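Local atomic coordinates of N-acyl-D-glutamate deacylase (Bordetella bronchiseptica, PDB entry 3GIP), a protein that probably hydrolyses N-acyl-D-glutamate to D-glutamate and a carboxylate, as a zinc-dependent member of the amidohydrolase superfamily. Residues A[164-169]-A[202-207]. Numbering follows the deposited sequence.
Sequences AEQQAM and EGLARV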
loop_
_atom_site.group_PDB
_atom_site.type_symbol
_atom_site.label_atom_id
_atom_site.label_comp_id
_atom_site.label_asym_id
_atom_site.label_seq_id
_atom_site.Cartn_x
_atom_site.Cartn_y
_atom_site.Cartn_z
ATOM N N ALA A 164 -19.541 -17.261 -19.369
ATOM C CA ALA A 164 -20.257 -17.226 -18.097
ATOM C C ALA A 164 -19.331 -16.910 -16.924
ATOM O O ALA A 164 -19.708 -16.174 -16.012
ATOM C CB ALA A 164 -20.968 -18.555 -17.860
ATOM N N GLU A 165 -18.129 -17.477 -16.938
ATOM C CA GLU A 165 -17.171 -17.231 -15.861
ATOM C C GLU A 165 -16.681 -15.786 -15.910
ATOM O O GLU A 165 -16.493 -15.153 -14.871
ATOM C CB GLU A 165 -15.991 -18.204 -15.960
ATOM C CG GLU A 165 -16.390 -19.657 -15.729
ATOM C CD GLU A 165 -15.259 -20.635 -15.984
ATOM O OE1 GLU A 165 -14.496 -20.425 -16.950
ATOM O OE2 GLU A 165 -15.145 -21.626 -15.228
ATOM N N GLN A 166 -16.481 -15.263 -17.118
ATOM C CA GLN A 166 -16.042 -13.879 -17.268
ATOM C C GLN A 166 -17.128 -12.977 -16.697
ATOM O O GLN A 166 -16.842 -12.022 -15.974
ATOM C CB GLN A 166 -15.811 -13.544 -18.742
ATOM C CG GLN A 166 -15.465 -12.077 -19.021
ATOM C CD GLN A 166 -14.113 -11.669 -18.458
ATOM O OE1 GLN A 166 -13.138 -12.412 -18.561
ATOM N NE2 GLN A 166 -14.046 -10.471 -17.878
ATOM N N GLN A 167 -18.383 -13.287 -17.012
ATOM C CA GLN A 167 -19.484 -12.477 -16.508
ATOM C C GLN A 167 -19.610 -12.621 -14.995
ATOM O O GLN A 167 -19.977 -11.672 -14.302
ATOM C CB GLN A 167 -20.800 -12.876 -17.183
ATOM C CG GLN A 167 -21.953 -11.922 -16.896
ATOM C CD GLN A 167 -21.637 -10.490 -17.300
ATOM O OE1 GLN A 167 -21.266 -10.225 -18.443
ATOM N NE2 GLN A 167 -21.787 -9.561 -16.362
ATOM N N ALA A 168 -19.306 -13.809 -14.479
ATOM C CA ALA A 168 -19.382 -14.043 -13.041
ATOM C C ALA A 168 -18.360 -13.170 -12.322
ATOM O O ALA A 168 -18.652 -12.581 -11.282
ATOM C CB ALA A 168 -19.125 -15.508 -12.730
ATOM N N MET A 169 -17.157 -13.086 -12.878
ATOM C CA MET A 169 -16.122 -12.265 -12.265
ATOM C C MET A 169 -16.523 -10.795 -12.314
ATOM O O MET A 169 -16.296 -10.046 -11.362
ATOM C CB MET A 169 -14.778 -12.477 -12.968
ATOM C CG MET A 169 -14.197 -13.870 -12.760
ATOM S SD MET A 169 -12.479 -14.029 -13.311
ATOM C CE MET A 169 -12.720 -14.333 -15.050
ATOM N N GLU A 202 -9.911 -6.261 -19.522
ATOM C CA GLU A 202 -10.675 -5.129 -20.031
ATOM C C GLU A 202 -12.118 -5.210 -19.549
ATOM O O GLU A 202 -12.734 -4.192 -19.242
ATOM C CB GLU A 202 -10.632 -5.107 -21.561
ATOM C CG GLU A 202 -9.230 -4.945 -22.122
ATOM C CD GLU A 202 -9.184 -5.047 -23.632
ATOM O OE1 GLU A 202 -9.953 -5.857 -24.196
ATOM O OE2 GLU A 202 -8.370 -4.330 -24.253
ATOM N N GLY A 203 -12.653 -6.428 -19.487
ATOM C CA GLY A 203 -14.016 -6.606 -19.022
ATOM C C GLY A 203 -14.180 -6.076 -17.611
ATOM O O GLY A 203 -15.143 -5.372 -17.307
ATOM N N LEU A 204 -13.229 -6.407 -16.741
ATOM C CA LEU A 204 -13.280 -5.946 -15.360
ATOM C C LEU A 204 -13.065 -4.436 -15.313
ATOM O O LEU A 204 -13.708 -3.729 -14.532
ATOM C CB LEU A 204 -12.209 -6.661 -14.531
ATOM C CG LEU A 204 -12.435 -8.171 -14.399
ATOM C CD1 LEU A 204 -11.230 -8.834 -13.745
ATOM C CD2 LEU A 204 -13.693 -8.423 -13.579
ATOM N N ALA A 205 -12.166 -3.946 -16.159
ATOM C CA ALA A 205 -11.869 -2.520 -16.220
ATOM C C ALA A 205 -13.095 -1.703 -16.634
ATOM O O ALA A 205 -13.295 -0.585 -16.155
ATOM C CB ALA A 205 -10.711 -2.268 -17.188
ATOM N N ARG A 206 -13.917 -2.257 -17.524
ATOM C CA ARG A 206 -15.119 -1.554 -17.964
ATOM C C ARG A 206 -16.083 -1.400 -16.793
ATOM O O ARG A 206 -16.734 -0.364 -16.638
ATOM C CB ARG A 206 -15.815 -2.309 -19.102
ATOM C CG ARG A 206 -15.084 -2.274 -20.435
ATOM C CD ARG A 206 -16.030 -2.617 -21.586
ATOM N NE ARG A 206 -16.611 -3.954 -21.456
ATOM C CZ ARG A 206 -15.968 -5.082 -21.739
ATOM N NH1 ARG A 206 -14.716 -5.047 -22.173
ATOM N NH2 ARG A 206 -16.579 -6.251 -21.586
ATOM N N VAL A 207 -16.179 -2.442 -15.973
ATOM C CA VAL A 207 -17.052 -2.414 -14.809
ATOM C C VAL A 207 -16.566 -1.352 -13.824
ATOM O O VAL A 207 -17.361 -0.599 -13.264
ATOM C CB VAL A 207 -17.082 -3.790 -14.102
ATOM C CG1 VAL A 207 -17.900 -3.708 -12.823
ATOM C CG2 VAL A 207 -17.667 -4.838 -15.041
#
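Gln166 and Met169 meet Gly203 and Leu204 where helix 163-179 runs beside helix 198-210, the axes of the two short segments 10.0 Å apart and their N-to-C directions 33° apart. In register, Gln166 lies across from Gly203 and Met169 across from Leu204, one helical turn further along the first helix. Gln166 reaches over from one helix and the CD2 branch of Leu204 from the other. The glutamine CG stands anti to the backbone N (chi1 175°), and a bend at chi2 carries the amide over the gap until NE2 lies 4.0 Å from Gly203 CA. That nitrogen is not held by the glycine; its hydrogen bond goes to the carbonyl oxygen of Glu200, in the first turn of helix 198-210. With no side chain on Gly203, the amide end settles against bare backbone.

Further along, Leu204 brings its CD2 methyl against the backbone of Met169, 3.8 Å from Met169 O, while the apolar side chains meet at Met169 CB and Leu204 CD2, 4.2 Å apart. Both residues are buried, and helix 146-153 packs against them: Met169 touches Arg150 and Ala153, Leu204 touches His146 and Leu149.

These are neighbouring outer helices of the TIM-barrel fold of the amidohydrolases, following one another around the strands, with strand 183-187 between them in the chain. The two segments bury just 145 Å² against each other, all of it van der Waals contact. The directional polar tie between the helices is the bond from Gln166 NE2 to Glu200 O, just before segment 202-207.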